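Local coordinates for cytochrome B5-HOST origin (Ostreococcus tauri virus 2, PDB 4B8N), which binds a haem group and probably serves as an electron-transfer protein of the cytochrome b5 family, encoded by a virus that infects a green alga, at residues T26-C30 against T42-P46; C30-K35 against F58-T64. All blocks are in the same frame, centred on the assembly; numbering follows the deposited sequence.

Contact 1 of 2, residues T26-C30 against T42-P46; sequences TEEDC and TKFLP. With HEM (protoporphyrin IX containing Fe), chain E.
Residues T26-D29 form a type I turn, closed by D29 N to T26 O at 3.0 Å, which reverses strand 25-26 into strand 29-34 as a tight β-hairpin. Facing it, T42-P46 has helical phi/psi without regular helical bonding; the CA atoms of C30 and T42 are 4.8 Å apart. T42, with chi1 m, makes the main polar link: its OG1 accepts from C30 N at 2.7 Å, almost linearly, while its CG2 lies 3.3 Å from E28 O. T42 O is joined to E27 O by a water at 2.8 Å from the former and 3.0 Å from the latter, and also takes a weak bond from L45 N at 3.4 Å. F44 (chi1 t) does not reach the hairpin; its ring enters the haem pocket, its CE2 3.6 Å from HEM C2B. L45 (m, t) points back toward the hairpin; its CD1 lies 3.4 Å from E27 O and 3.8 Å from E27 CG, and its CD2 packs 4.1 Å from C30 SG. The loop thus joins hairpin to haem pocket, through T42 and L45 on the one side and F44 on the other; T42 OG1 is also hydrogen-bonded to D40 OD1 at the end of strand 37-40, and E27, F44 and L45 rest on I55 and I56 of helix 52-56.

Contact 2 of 2, residues C30-K35 against F58-T64; sequences CWVIIK and FAGKDAT. With HEM (protoporphyrin IX containing Fe), chain E.
V32 lays its CG1 against A63 CB at 3.5 Å and its CG2 3.8 Å from F58 O, filling the space between strand 29-34 and the loop that runs beside it. The two backbones run in the same direction, with CA-CA distances of 5.1 Å for C30-A59, 5.2 Å for W31-G60, 4.5 Å for I33-D62 and 4.4 Å for I34-T64. At the upstream end F58-K61 is a type II turn, closed by K61 N to F58 O at 2.9 Å, with G60 at positive phi; G60 N donates to W31 O at 2.7 Å, and C30 SG meets A59 CB at 3.7 Å. I33 then forms a single parallel β-bridge with D62: I33 N donates to K61 O at 2.9 Å and I33 O accepts from A63 N at 2.8 Å. In this cytochrome b5 domain the bridge fastens the link between helices 52-56 and 64-70 to the sheet at one end of the haem pocket. There I34 CD1 comes within 3.1 Å of HEM CBB, A63 CB within 3.7 Å of HEM CMC, and F58 CE1 within 3.8 Å of HEM CBC. I33, by contrast, packs on L18 and I21 of helix 18-22. A63 is the N-cap of helix 64-70 and the middle residue of an Asx turn, in which D62 OD1 accepts from T64 N at 2.9 Å; the same OD1 also takes the T64 hydroxyl, OG1, at 2.7 Å. T64 OG1 (chi1 m) in turn accepts from K35 N at 2.8 Å, where the strand ends with K35 in a left-handed conformation.

Overall arrangement
Both contacts use strand 29-34 and share C30; their centres are 12 Å apart, and they touch where T26 N lies 3.9 Å from A59 CB. Along the chain their segments alternate: 26-30, then 30-35, then 42-46, then 58-64. Contact 1 lies at the start of the strand, where the loop after strand 37-40 comes back beside it; contact 2 follows the strand to its end and brings in the connection to helix 64-70. Helix 52-56 comes between the two loops in sequence. Contact 1 gives the haem pocket F44, contact 2 gives I34, F58 and A63, so loops held against the same strand bring separate parts of the pocket wall together.

Contact 1 of 2, residues T26-C30 against T42-P46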
loop_
_atom_site.group_PDB
_atom_site.type_symbol
_atom_site.label_atom_id
_atom_site.label_comp_id
_atom_site.label_asym_id
_atom_site.label_seq_id
_atom_site.Cartn_x
_atom_site.Cartn_y
_atom_site.Cartn_z
ATOM N N THR A 26 5.290 7.036 -6.314
ATOM C CA THR A 26 4.836 7.259 -7.697
ATOM C C THR A 26 4.032 6.072 -8.207
ATOM O O THR A 26 4.092 4.991 -7.621
ATOM C CB THR A 26 6.020 7.490 -8.658
ATOM O OG1 THR A 26 6.878 6.336 -8.661
ATOM C CG2 THR A 26 6.804 8.710 -8.247
ATOM N N GLU A 27 3.292 6.276 -9.298
ATOM C CA GLU A 27 2.640 5.168 -10.015
ATOM C C GLU A 27 3.642 4.048 -10.338
ATOM O O GLU A 27 3.314 2.863 -10.255
ATOM C CB GLU A 27 1.981 5.677 -11.299
ATOM C CG GLU A 27 1.416 4.570 -12.189
ATOM C CD GLU A 27 0.633 5.104 -13.376
ATOM O OE1 GLU A 27 0.655 6.324 -13.607
ATOM O OE2 GLU A 27 -0.001 4.303 -14.088
ATOM N N GLU A 28 4.870 4.437 -10.694
ATOM C CA GLU A 28 5.915 3.480 -11.097
ATOM C C GLU A 28 6.530 2.709 -9.917
ATOM O O GLU A 28 7.212 1.678 -10.096
ATOM C CB GLU A 28 7.008 4.207 -11.905
ATOM C CG GLU A 28 6.515 4.820 -13.222
ATOM C CD GLU A 28 5.901 6.222 -13.099
ATOM O OE1 GLU A 28 5.722 6.742 -11.975
ATOM O OE2 GLU A 28 5.590 6.823 -14.151
ATOM N N ASP A 29 6.285 3.196 -8.705
ATOM C CA ASP A 29 6.935 2.644 -7.519
ATOM C C ASP A 29 6.105 3.049 -6.301
ATOM O O ASP A 29 6.370 4.072 -5.659
ATOM C CB ASP A 29 8.369 3.193 -7.444
ATOM C CG ASP A 29 9.162 2.635 -6.274
ATOM O OD1 ASP A 29 8.732 1.658 -5.615
ATOM O OD2 ASP A 29 10.234 3.202 -6.004
ATOM N N CYS A 30 5.089 2.244 -5.999
ATOM C CA CYS A 30 3.988 2.660 -5.128
ATOM C C CYS A 30 3.826 1.772 -3.892
ATOM O O CYS A 30 3.311 0.652 -3.984
ATOM C CB CYS A 30 2.686 2.686 -5.939
ATOM S SG CYS A 30 1.233 3.225 -5.011
ATOM N N THR A 42 2.405 -1.399 -6.676
ATOM C CA THR A 42 2.775 -0.942 -8.024
ATOM C C THR A 42 2.084 -1.811 -9.091
ATOM O O THR A 42 1.380 -1.310 -9.981
ATOM C CB THR A 42 4.318 -0.975 -8.211
ATOM O OG1 THR A 42 4.962 -0.238 -7.160
ATOM C CG2 THR A 42 4.726 -0.425 -9.545
ATOM N N LYS A 43 2.258 -3.123 -8.977
ATOM C CA LYS A 43 1.659 -4.037 -9.953
ATOM C C LYS A 43 0.154 -4.215 -9.743
ATOM O O LYS A 43 -0.584 -4.488 -10.689
ATOM C CB LYS A 43 2.394 -5.383 -9.954
ATOM C CG LYS A 43 3.780 -5.291 -10.581
ATOM C CD LYS A 43 4.568 -6.576 -10.387
ATOM C CE LYS A 43 5.903 -6.505 -11.112
ATOM N NZ LYS A 43 6.746 -7.691 -10.815
ATOM N N PHE A 44 -0.313 -4.028 -8.520
ATOM C CA PHE A 44 -1.761 -4.080 -8.263
ATOM C C PHE A 44 -2.552 -2.920 -8.884
ATOM O O PHE A 44 -3.762 -3.043 -9.102
ATOM C CB PHE A 44 -2.043 -4.174 -6.753
ATOM C CG PHE A 44 -3.516 -4.233 -6.409
ATOM C CD1 PHE A 44 -4.290 -5.346 -6.749
ATOM C CD2 PHE A 44 -4.134 -3.164 -5.756
ATOM C CE1 PHE A 44 -5.652 -5.391 -6.440
ATOM C CE2 PHE A 44 -5.486 -3.210 -5.439
ATOM C CZ PHE A 44 -6.246 -4.320 -5.786
ATOM N N LEU A 45 -1.883 -1.805 -9.177
ATOM C CA LEU A 45 -2.578 -0.575 -9.596
ATOM C C LEU A 45 -3.585 -0.760 -10.747
ATOM O O LEU A 45 -4.760 -0.422 -10.572
ATOM C CB LEU A 45 -1.606 0.581 -9.892
ATOM C CG LEU A 45 -0.677 1.137 -8.813
ATOM C CD1 LEU A 45 0.111 2.318 -9.374
ATOM C CD2 LEU A 45 -1.452 1.535 -7.568
ATOM N N PRO A 46 -3.150 -1.328 -11.894
ATOM C CA PRO A 46 -4.146 -1.497 -12.956
ATOM C C PRO A 46 -5.213 -2.539 -12.614
ATOM O O PRO A 46 -6.265 -2.574 -13.266
ATOM C CB PRO A 46 -3.313 -1.941 -14.160
ATOM C CG PRO A 46 -2.083 -2.551 -13.570
ATOM C CD PRO A 46 -1.804 -1.763 -12.330
HETATM C CHA HEM E . -12.961 -0.185 -4.528
HETATM C CHB HEM E . -9.534 -3.650 -3.381
HETATM C CHC HEM E . -6.574 -0.233 -1.709
HETATM C CHD HEM E . -9.939 3.151 -2.910
HETATM C C1A HEM E . -12.260 -1.423 -4.299
HETATM C C2A HEM E . -12.879 -2.708 -4.635
HETATM C C3A HEM E . -11.879 -3.710 -4.286
HETATM C C4A HEM E . -10.706 -2.965 -3.822
HETATM C CMA HEM E . -12.007 -5.192 -4.445
HETATM C CAA HEM E . -14.262 -2.975 -5.197
HETATM C CBA HEM E . -15.185 -3.429 -4.062
HETATM C CGA HEM E . -15.452 -2.231 -3.181
HETATM O O1A HEM E . -16.183 -1.282 -3.612
HETATM O O2A HEM E . -14.907 -2.236 -2.057
HETATM C C1B HEM E . -8.397 -2.996 -2.799
HETATM C C2B HEM E . -7.253 -3.785 -2.313
HETATM C C3B HEM E . -6.394 -2.728 -1.818
HETATM C C4B HEM E . -7.133 -1.496 -2.090
HETATM C CMB HEM E . -7.054 -5.270 -2.340
HETATM C CAB HEM E . -5.039 -2.865 -1.227
HETATM C CBB HEM E . -4.813 -2.467 -0.009
HETATM C C1C HEM E . -7.235 1.024 -1.793
HETATM C C2C HEM E . -6.595 2.289 -1.354
HETATM C C3C HEM E . -7.604 3.255 -1.728
HETATM C C4C HEM E . -8.738 2.550 -2.381
HETATM C CMC HEM E . -5.240 2.481 -0.704
HETATM C CAC HEM E . -7.510 4.703 -1.498
HETATM C CBC HEM E . -8.153 5.154 -0.447
HETATM C C1D HEM E . -11.076 2.540 -3.521
HETATM C C2D HEM E . -12.213 3.360 -3.973
HETATM C C3D HEM E . -13.131 2.342 -4.458
HETATM C C4D HEM E . -12.385 1.086 -4.233
HETATM C CMD HEM E . -12.415 4.868 -3.948
HETATM C CAD HEM E . -14.501 2.503 -5.056
HETATM C CBD HEM E . -15.592 2.186 -4.030
HETATM C CGD HEM E . -16.981 2.122 -4.663
HETATM O O1D HEM E . -17.184 2.607 -5.803
HETATM O O2D HEM E . -17.897 1.578 -4.007
HETATM N NA HEM E . -10.968 -1.573 -3.646
HETATM N NB HEM E . -8.340 -1.665 -2.631
HETATM N NC HEM E . -8.547 1.167 -2.302
HETATM N ND HEM E . -11.188 1.191 -3.651
HETATM FE FE HEM E . -9.664 -0.175 -3.215
HETATM O O HOH W 1 2.037 0.712 -11.823
#

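Contact 2 of 2, residues C30-K35 against F58-T64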
loop_
_atom_site.group_PDB
_atom_site.type_symbol
_atom_site.label_atom_id
_atom_site.label_comp_id
_atom_site.label_asym_id
_atom_site.label_seq_id
_atom_site.Cartn_x
_atom_site.Cartn_y
_atom_site.Cartn_z
ATOM N N CYS A 30 5.089 2.244 -5.999
ATOM C CA CYS A 30 3.988 2.660 -5.128
ATOM C C CYS A 30 3.826 1.772 -3.892
ATOM O O CYS A 30 3.311 0.652 -3.984
ATOM C CB CYS A 30 2.686 2.686 -5.939
ATOM S SG CYS A 30 1.233 3.225 -5.011
ATOM N N TRP A 31 4.279 2.266 -2.739
ATOM C CA TRP A 31 4.071 1.544 -1.484
ATOM C C TRP A 31 3.035 2.251 -0.703
ATOM O O TRP A 31 2.979 3.476 -0.725
ATOM C CB TRP A 31 5.321 1.523 -0.632
ATOM C CG TRP A 31 6.475 0.697 -1.124
ATOM C CD1 TRP A 31 6.621 0.048 -2.348
ATOM C CD2 TRP A 31 7.732 0.447 -0.405
ATOM N NE1 TRP A 31 7.839 -0.591 -2.416
ATOM C CE2 TRP A 31 8.554 -0.384 -1.287
ATOM C CE3 TRP A 31 8.235 0.808 0.845
ATOM C CZ2 TRP A 31 9.816 -0.827 -0.916
ATOM C CZ3 TRP A 31 9.516 0.363 1.200
ATOM C CH2 TRP A 31 10.281 -0.437 0.342
ATOM N N VAL A 32 2.218 1.499 0.021
ATOM C CA VAL A 32 1.155 2.077 0.846
ATOM C C VAL A 32 1.134 1.349 2.195
ATOM O O VAL A 32 1.289 0.125 2.229
ATOM C CB VAL A 32 -0.233 1.970 0.151
ATOM C CG1 VAL A 32 -1.342 2.491 1.045
ATOM C CG2 VAL A 32 -0.243 2.731 -1.170
ATOM N N ILE A 33 0.964 2.104 3.285
ATOM C CA ILE A 33 0.861 1.531 4.637
ATOM C C ILE A 33 -0.614 1.366 4.986
ATOM O O ILE A 33 -1.389 2.317 4.883
ATOM C CB ILE A 33 1.513 2.416 5.741
ATOM C CG1 ILE A 33 2.986 2.743 5.432
ATOM C CG2 ILE A 33 1.391 1.727 7.115
ATOM C CD1 ILE A 33 3.532 3.940 6.221
ATOM N N ILE A 34 -0.993 0.158 5.400
ATOM C CA ILE A 34 -2.333 -0.108 5.938
ATOM C C ILE A 34 -2.159 -0.937 7.214
ATOM O O ILE A 34 -1.611 -2.048 7.171
ATOM C CB ILE A 34 -3.238 -0.851 4.916
ATOM C CG1 ILE A 34 -3.372 -0.037 3.622
ATOM C CG2 ILE A 34 -4.617 -1.167 5.518
ATOM C CD1 ILE A 34 -4.076 -0.759 2.496
ATOM N N LYS A 35 -2.614 -0.374 8.334
ATOM C CA LYS A 35 -2.440 -0.937 9.684
ATOM C C LYS A 35 -1.019 -1.364 9.959
ATOM O O LYS A 35 -0.792 -2.510 10.358
ATOM C CB LYS A 35 -3.389 -2.120 9.941
ATOM C CG LYS A 35 -4.856 -1.811 9.666
ATOM C CD LYS A 35 -5.779 -2.909 10.161
ATOM C CE LYS A 35 -5.642 -4.174 9.321
ATOM N NZ LYS A 35 -5.885 -3.948 7.866
ATOM N N PHE A 58 -2.201 7.944 -2.348
ATOM C CA PHE A 58 -1.637 7.564 -1.050
ATOM C C PHE A 58 -0.253 6.910 -1.159
ATOM O O PHE A 58 0.247 6.347 -0.174
ATOM C CB PHE A 58 -2.626 6.679 -0.272
ATOM C CG PHE A 58 -3.872 7.410 0.153
ATOM C CD1 PHE A 58 -4.924 7.601 -0.733
ATOM C CD2 PHE A 58 -3.974 7.942 1.433
ATOM C CE1 PHE A 58 -6.055 8.315 -0.361
ATOM C CE2 PHE A 58 -5.107 8.650 1.821
ATOM C CZ PHE A 58 -6.154 8.832 0.923
ATOM N N ALA A 59 0.369 6.990 -2.336
ATOM C CA ALA A 59 1.706 6.411 -2.531
ATOM C C ALA A 59 2.717 6.989 -1.536
ATOM O O ALA A 59 2.883 8.213 -1.419
ATOM C CB ALA A 59 2.185 6.602 -3.961
ATOM N N GLY A 60 3.370 6.096 -0.805
ATOM C CA GLY A 60 4.338 6.489 0.206
ATOM C C GLY A 60 3.753 6.906 1.537
ATOM O O GLY A 60 4.487 7.382 2.405
ATOM N N LYS A 61 2.442 6.712 1.700
ATOM C CA LYS A 61 1.703 7.202 2.857
ATOM C C LYS A 61 0.865 6.141 3.520
ATOM O O LYS A 61 0.763 5.008 3.034
ATOM C CB LYS A 61 0.801 8.372 2.447
ATOM C CG LYS A 61 1.570 9.485 1.758
ATOM C CD LYS A 61 0.778 10.778 1.717
ATOM C CE LYS A 61 1.399 11.737 0.721
ATOM N NZ LYS A 61 1.172 11.236 -0.664
ATOM N N ASP A 62 0.242 6.528 4.630
ATOM C CA ASP A 62 -0.672 5.662 5.345
ATOM C C ASP A 62 -2.101 5.819 4.808
ATOM O O ASP A 62 -2.641 6.918 4.788
ATOM C CB ASP A 62 -0.628 5.993 6.830
ATOM C CG ASP A 62 -1.213 4.887 7.685
ATOM O OD1 ASP A 62 -2.357 4.474 7.426
ATOM O OD2 ASP A 62 -0.509 4.437 8.610
ATOM N N ALA A 63 -2.720 4.720 4.386
ATOM C CA ALA A 63 -4.080 4.757 3.849
ATOM C C ALA A 63 -5.100 4.031 4.727
ATOM O O ALA A 63 -6.230 3.782 4.283
ATOM C CB ALA A 63 -4.110 4.193 2.424
ATOM N N THR A 64 -4.710 3.712 5.966
ATOM C CA THR A 64 -5.524 2.856 6.848
ATOM C C THR A 64 -6.982 3.319 6.933
ATOM O O THR A 64 -7.904 2.531 6.694
ATOM C CB THR A 64 -4.904 2.753 8.263
ATOM O OG1 THR A 64 -3.576 2.225 8.153
ATOM C CG2 THR A 64 -5.735 1.839 9.188
HETATM C CHA HEM E . -12.961 -0.185 -4.528
HETATM C CHB HEM E . -9.534 -3.650 -3.381
HETATM C CHC HEM E . -6.574 -0.233 -1.709
HETATM C CHD HEM E . -9.939 3.151 -2.910
HETATM C C1A HEM E . -12.260 -1.423 -4.299
HETATM C C2A HEM E . -12.879 -2.708 -4.635
HETATM C C3A HEM E . -11.879 -3.710 -4.286
HETATM C C4A HEM E . -10.706 -2.965 -3.822
HETATM C CMA HEM E . -12.007 -5.192 -4.445
HETATM C CAA HEM E . -14.262 -2.975 -5.197
HETATM C CBA HEM E . -15.185 -3.429 -4.062
HETATM C CGA HEM E . -15.452 -2.231 -3.181
HETATM O O1A HEM E . -16.183 -1.282 -3.612
HETATM O O2A HEM E . -14.907 -2.236 -2.057
HETATM C C1B HEM E . -8.397 -2.996 -2.799
HETATM C C2B HEM E . -7.253 -3.785 -2.313
HETATM C C3B HEM E . -6.394 -2.728 -1.818
HETATM C C4B HEM E . -7.133 -1.496 -2.090
HETATM C CMB HEM E . -7.054 -5.270 -2.340
HETATM C CAB HEM E . -5.039 -2.865 -1.227
HETATM C CBB HEM E . -4.813 -2.467 -0.009
HETATM C C1C HEM E . -7.235 1.024 -1.793
HETATM C C2C HEM E . -6.595 2.289 -1.354
HETATM C C3C HEM E . -7.604 3.255 -1.728
HETATM C C4C HEM E . -8.738 2.550 -2.381
HETATM C CMC HEM E . -5.240 2.481 -0.704
HETATM C CAC HEM E . -7.510 4.703 -1.498
HETATM C CBC HEM E . -8.153 5.154 -0.447
HETATM C C1D HEM E . -11.076 2.540 -3.521
HETATM C C2D HEM E . -12.213 3.360 -3.973
HETATM C C3D HEM E . -13.131 2.342 -4.458
HETATM C C4D HEM E . -12.385 1.086 -4.233
HETATM C CMD HEM E . -12.415 4.868 -3.948
HETATM C CAD HEM E . -14.501 2.503 -5.056
HETATM C CBD HEM E . -15.592 2.186 -4.030
HETATM C CGD HEM E . -16.981 2.122 -4.663
HETATM O O1D HEM E . -17.184 2.607 -5.803
HETATM O O2D HEM E . -17.897 1.578 -4.007
HETATM N NA HEM E . -10.968 -1.573 -3.646
HETATM N NB HEM E . -8.340 -1.665 -2.631
HETATM N NC HEM E . -8.547 1.167 -2.302
HETATM N ND HEM E . -11.188 1.191 -3.651
HETATM FE FE HEM E . -9.664 -0.175 -3.215
#